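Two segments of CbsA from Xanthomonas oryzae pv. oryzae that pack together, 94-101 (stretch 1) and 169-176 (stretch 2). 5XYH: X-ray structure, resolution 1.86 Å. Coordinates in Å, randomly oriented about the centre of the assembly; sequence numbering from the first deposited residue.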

ATOM      1  N   ASP A  94      -2.484  11.361   6.023  1.00 11.52           N
ATOM      2  CA  ASP A  94      -3.530  12.291   6.446  1.00 12.79           C
ATOM      3  C   ASP A  94      -3.633  13.507   5.524  1.00 13.23           C
ATOM      4  O   ASP A  94      -3.964  14.606   5.981  1.00 12.97           O
ATOM      5  CB  ASP A  94      -3.305  12.755   7.893  1.00 12.86           C
ATOM      6  CG  ASP A  94      -4.606  13.184   8.579  1.00 14.01           C
ATOM      7  OD1 ASP A  94      -5.700  12.827   8.079  1.00 13.07           O
ATOM      8  OD2 ASP A  94      -4.529  13.884   9.607  1.00 13.48           O
ATOM      9  N   MET A  95      -3.373  13.325   4.234  1.00 12.91           N
ATOM     10  CA  MET A  95      -3.461  14.416   3.270  1.00 13.42           C
ATOM     11  C   MET A  95      -4.793  15.162   3.402  1.00 14.20           C
ATOM     12  O   MET A  95      -5.845  14.530   3.549  1.00 13.94           O
ATOM     13  CB  MET A  95      -3.322  13.871   1.846  1.00 13.38           C
ATOM     14  CG  MET A  95      -3.271  14.957   0.790  1.00 13.55           C
ATOM     15  SD  MET A  95      -1.706  15.863   0.819  1.00 13.85           S
ATOM     16  CE  MET A  95      -0.647  14.669   0.001  1.00 14.10           C
ATOM     17  N   PRO A  96      -4.789  16.495   3.351  1.00 14.48           N
ATOM     18  CA  PRO A  96      -6.042  17.229   3.136  1.00 14.42           C
ATOM     19  C   PRO A  96      -6.756  16.723   1.887  1.00 14.73           C
ATOM     20  O   PRO A  96      -6.132  16.451   0.867  1.00 13.74           O
ATOM     21  CB  PRO A  96      -5.581  18.682   2.966  1.00 14.54           C
ATOM     22  CG  PRO A  96      -4.215  18.743   3.606  1.00 14.81           C
ATOM     23  CD  PRO A  96      -3.611  17.384   3.391  1.00 13.69           C
ATOM     24  N   GLY A  97      -8.077  16.586   1.979  1.00 15.60           N
ATOM     25  CA  GLY A  97      -8.832  16.026   0.866  1.00 15.64           C
ATOM     26  C   GLY A  97      -8.418  14.616   0.494  1.00 15.87           C
ATOM     27  O   GLY A  97      -8.407  14.267  -0.696  1.00 15.31           O
ATOM     28  N   ARG A  98      -8.084  13.796   1.498  1.00 15.19           N
ATOM     29  CA  ARG A  98      -7.530  12.461   1.273  1.00 15.55           C
ATOM     30  C   ARG A  98      -8.442  11.632   0.380  1.00 16.16           C
ATOM     31  O   ARG A  98      -9.666  11.773   0.419  1.00 16.11           O
ATOM     32  CB  ARG A  98      -7.324  11.753   2.616  1.00 14.98           C
ATOM     33  CG  ARG A  98      -6.150  10.770   2.647  1.00 14.37           C
ATOM     34  CD  ARG A  98      -6.014  10.111   4.008  1.00 13.51           C
ATOM     35  NE  ARG A  98      -7.122   9.205   4.291  1.00 14.00           N
ATOM     36  CZ  ARG A  98      -7.398   8.719   5.491  1.00 14.26           C
ATOM     37  NH1 ARG A  98      -6.640   9.041   6.524  1.00 13.54           N
ATOM     38  NH2 ARG A  98      -8.434   7.914   5.662  1.00 15.30           N
ATOM     39  N   ASP A  99      -7.830  10.796  -0.461  1.00 15.34           N
ATOM     40  CA  ASP A  99      -8.542   9.828  -1.298  1.00 15.78           C
ATOM     41  C   ASP A  99      -9.581  10.510  -2.194  1.00 16.89           C
ATOM     42  O   ASP A  99     -10.785  10.233  -2.135  1.00 16.61           O
ATOM     43  CB  ASP A  99      -9.182   8.744  -0.428  1.00 16.83           C
ATOM     44  CG  ASP A  99      -8.255   8.277   0.685  1.00 16.58           C
ATOM     45  OD1 ASP A  99      -7.258   7.581   0.388  1.00 15.18           O
ATOM     46  OD2 ASP A  99      -8.521   8.613   1.857  1.00 16.63           O
ATOM     47  N   CYS A 100      -9.093  11.422  -3.034  1.00 16.90           N
ATOM     48  CA  CYS A 100     -10.009  12.266  -3.800  1.00 17.46           C
ATOM     49  C   CYS A 100     -10.908  11.463  -4.741  1.00 18.66           C
ATOM     50  O   CYS A 100     -11.975  11.955  -5.132  1.00 18.34           O
ATOM     51  CB  CYS A 100      -9.219  13.312  -4.592  1.00 18.21           C
ATOM     52  SG  CYS A 100      -8.162  12.603  -5.894  1.00 21.50           S
ATOM     53  N   HIS A 101     -10.507  10.247  -5.122  1.00 17.07           N
ATOM     54  CA  HIS A 101     -11.280   9.442  -6.060  1.00 18.43           C
ATOM     55  C   HIS A 101     -12.213   8.457  -5.360  1.00 18.33           C
ATOM     56  O   HIS A 101     -13.065   7.848  -6.020  1.00 18.45           O
ATOM     57  CB  HIS A 101     -10.330   8.700  -7.017  1.00 17.72           C
ATOM     58  CG  HIS A 101     -11.030   7.943  -8.105  1.00 18.76           C
ATOM     59  ND1 HIS A 101     -11.079   6.567  -8.138  1.00 18.80           N
ATOM     60  CD2 HIS A 101     -11.720   8.370  -9.190  1.00 20.12           C
ATOM     61  CE1 HIS A 101     -11.769   6.177  -9.195  1.00 19.90           C
ATOM     62  NE2 HIS A 101     -12.169   7.251  -9.851  1.00 20.82           N
ATOM     63  N   GLY A 169      -3.090  23.012  -5.691  1.00 17.95           N
ATOM     64  CA  GLY A 169      -1.713  22.794  -5.287  1.00 17.48           C
ATOM     65  C   GLY A 169      -1.542  22.077  -3.967  1.00 15.70           C
ATOM     66  O   GLY A 169      -0.402  21.828  -3.565  1.00 15.61           O
ATOM     67  N   ILE A 170      -2.634  21.680  -3.303  1.00 14.98           N
ATOM     68  CA  ILE A 170      -2.536  21.248  -1.911  1.00 14.83           C
ATOM     69  C   ILE A 170      -1.877  19.875  -1.797  1.00 14.66           C
ATOM     70  O   ILE A 170      -1.051  19.657  -0.903  1.00 13.27           O
ATOM     71  CB  ILE A 170      -3.918  21.287  -1.237  1.00 15.43           C
ATOM     72  CG1 ILE A 170      -4.381  22.749  -1.123  1.00 15.61           C
ATOM     73  CG2 ILE A 170      -3.849  20.650   0.136  1.00 14.53           C
ATOM     74  CD1 ILE A 170      -5.790  22.934  -0.517  1.00 16.13           C
ATOM     75  N   TYR A 171      -2.219  18.924  -2.681  1.00 13.69           N
ATOM     76  CA  TYR A 171      -1.540  17.629  -2.634  1.00 13.76           C
ATOM     77  C   TYR A 171      -0.031  17.805  -2.750  1.00 14.22           C
ATOM     78  O   TYR A 171       0.730  17.272  -1.937  1.00 13.50           O
ATOM     79  CB  TYR A 171      -2.031  16.699  -3.744  1.00 14.77           C
ATOM     80  CG  TYR A 171      -3.233  15.857  -3.396  1.00 14.50           C
ATOM     81  CD1 TYR A 171      -4.101  16.224  -2.375  1.00 14.45           C
ATOM     82  CD2 TYR A 171      -3.515  14.696  -4.118  1.00 15.11           C
ATOM     83  CE1 TYR A 171      -5.220  15.448  -2.077  1.00 15.54           C
ATOM     84  CE2 TYR A 171      -4.620  13.915  -3.830  1.00 15.32           C
ATOM     85  CZ  TYR A 171      -5.473  14.295  -2.816  1.00 15.47           C
ATOM     86  OH  TYR A 171      -6.565  13.515  -2.539  1.00 15.79           O
ATOM     87  N   GLU A 172       0.414  18.579  -3.747  1.00 14.57           N
ATOM     88  CA  GLU A 172       1.844  18.783  -3.956  1.00 15.19           C
ATOM     89  C   GLU A 172       2.470  19.525  -2.784  1.00 14.89           C
ATOM     90  O   GLU A 172       3.610  19.234  -2.401  1.00 14.24           O
ATOM     91  CB  GLU A 172       2.081  19.532  -5.269  1.00 16.32           C
ATOM     92  CG  GLU A 172       1.670  18.717  -6.483  1.00 17.23           C
ATOM     93  CD  GLU A 172       1.556  19.540  -7.752  1.00 20.54           C
ATOM     94  OE1 GLU A 172       2.569  19.653  -8.474  1.00 21.62           O
ATOM     95  OE2 GLU A 172       0.440  20.058  -8.033  1.00 22.77           O
ATOM     96  N   ALA A 173       1.734  20.478  -2.197  1.00 14.24           N
ATOM     97  CA  ALA A 173       2.262  21.208  -1.046  1.00 14.70           C
ATOM     98  C   ALA A 173       2.393  20.297   0.161  1.00 13.91           C
ATOM     99  O   ALA A 173       3.385  20.374   0.892  1.00 13.45           O
ATOM    100  CB  ALA A 173       1.377  22.409  -0.715  1.00 14.93           C
ATOM    101  N   GLY A 174       1.405  19.425   0.379  1.00 12.90           N
ATOM    102  CA  GLY A 174       1.485  18.481   1.486  1.00 14.12           C
ATOM    103  C   GLY A 174       2.639  17.498   1.360  1.00 13.38           C
ATOM    104  O   GLY A 174       3.333  17.214   2.339  1.00 12.21           O
ATOM    105  N   ILE A 175       2.838  16.941   0.166  1.00 13.44           N
ATOM    106  CA  ILE A 175       3.943  16.004  -0.035  1.00 13.74           C
ATOM    107  C   ILE A 175       5.276  16.702   0.200  1.00 13.37           C
ATOM    108  O   ILE A 175       6.168  16.165   0.863  1.00 13.84           O
ATOM    109  CB  ILE A 175       3.894  15.382  -1.441  1.00 13.68           C
ATOM    110  CG1 ILE A 175       2.572  14.653  -1.695  1.00 14.19           C
ATOM    111  CG2 ILE A 175       5.109  14.462  -1.644  1.00 14.82           C
ATOM    112  CD1 ILE A 175       2.513  13.247  -1.197  1.00 14.48           C
ATOM    113  N   LYS A 176       5.436  17.902  -0.359  1.00 13.70           N
ATOM    114  CA  LYS A 176       6.699  18.616  -0.206  1.00 14.40           C
ATOM    115  C   LYS A 176       7.014  18.852   1.265  1.00 15.00           C
ATOM    116  O   LYS A 176       8.150  18.639   1.711  1.00 13.11           O
ATOM    117  CB  LYS A 176       6.653  19.942  -0.974  1.00 15.07           C
ATOM    118  CG  LYS A 176       7.818  20.865  -0.668  1.00 16.23           C
ATOM    119  CD  LYS A 176       7.619  22.246  -1.278  1.00 16.86           C
ATOM    120  CE  LYS A 176       8.895  23.042  -1.193  1.00 17.37           C
ATOM    121  NZ  LYS A 176       8.831  24.362  -1.875  1.00 19.46           N
TER
HETATM  122  O   HOH W   1      -4.930  11.164  -0.791  1.00 15.39           O

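Stretch 2 is mostly helix. G169, at the N-cap position with positive phi, leads into a helix that starts at I170 and runs past K176, held by the usual i to i+4 hydrogen bonds, such as G174 N to I170 O at 2.8 Å. Stretch 1 has no regular helix or strand; its clearest feature is a type II beta turn from M95 to R98. G97 occupies the third position of that turn with phi and psi of 60° and 37°, a conformation that glycine adopts more readily than other residues. The closest CA pair across the stretches is M95 CA and G174 CA, 6.6 Å apart.

Glycine also suits position 174. An ideal CB there would point toward stretch 1 and sit 2.7 Å from M95 SD, a clash. With only hydrogen in that place, M95 SD can settle 4.2 Å from G174 CA. The methionine side chain, flexible and apolar, bends through t, p, p rotamers over the helix: M95 CG meets Y171 CE1 at 3.5 Å, and M95 CE reaches I175 CG1 at 3.6 Å. M95 SD also lies 4.8 Å from the centroid of the Y171 ring, in an oblique sulfur-aromatic contact. Beside it, P96 CB packs against I170 CG2 at 3.9 Å, pairing a compact ring with a branched side chain.

Y171 has the largest area covered by the other stretch. Its CA-to-CB bond points sideways, but the long side chain brings its end to the turn. Tyrosine suits this place because it joins an apolar ring to a polar tip. P96 O lies at the ring edge, near its plane, 3.2 Å from Y171 CE1. Farther along, Y171 OH donates a hydrogen bond to G97 O at 2.7 Å, tying the helix to the turn through a backbone carbonyl. Y171 OH in turn accepts a weak hydrogen bond from C100 N, at 3.3 Å and an angle of 130°, so the hydroxyl serves as donor and acceptor at once. Water 1 accepts from D99 N at 2.9 Å and donates weakly to Y171 OH at 3.4 Å.

C100 approaches the ring obliquely, with C100 CB 4.3 Å from Y171 CZ; its side chain is also covalently bonded to a group elsewhere in the structure. R98 and D99 point their CA-to-CB bonds away from the helix and pair with each other, R98 NE meeting D99 OD2 at 2.9 Å in a salt bridge. Their charges thus stay clear of the apolar contacts.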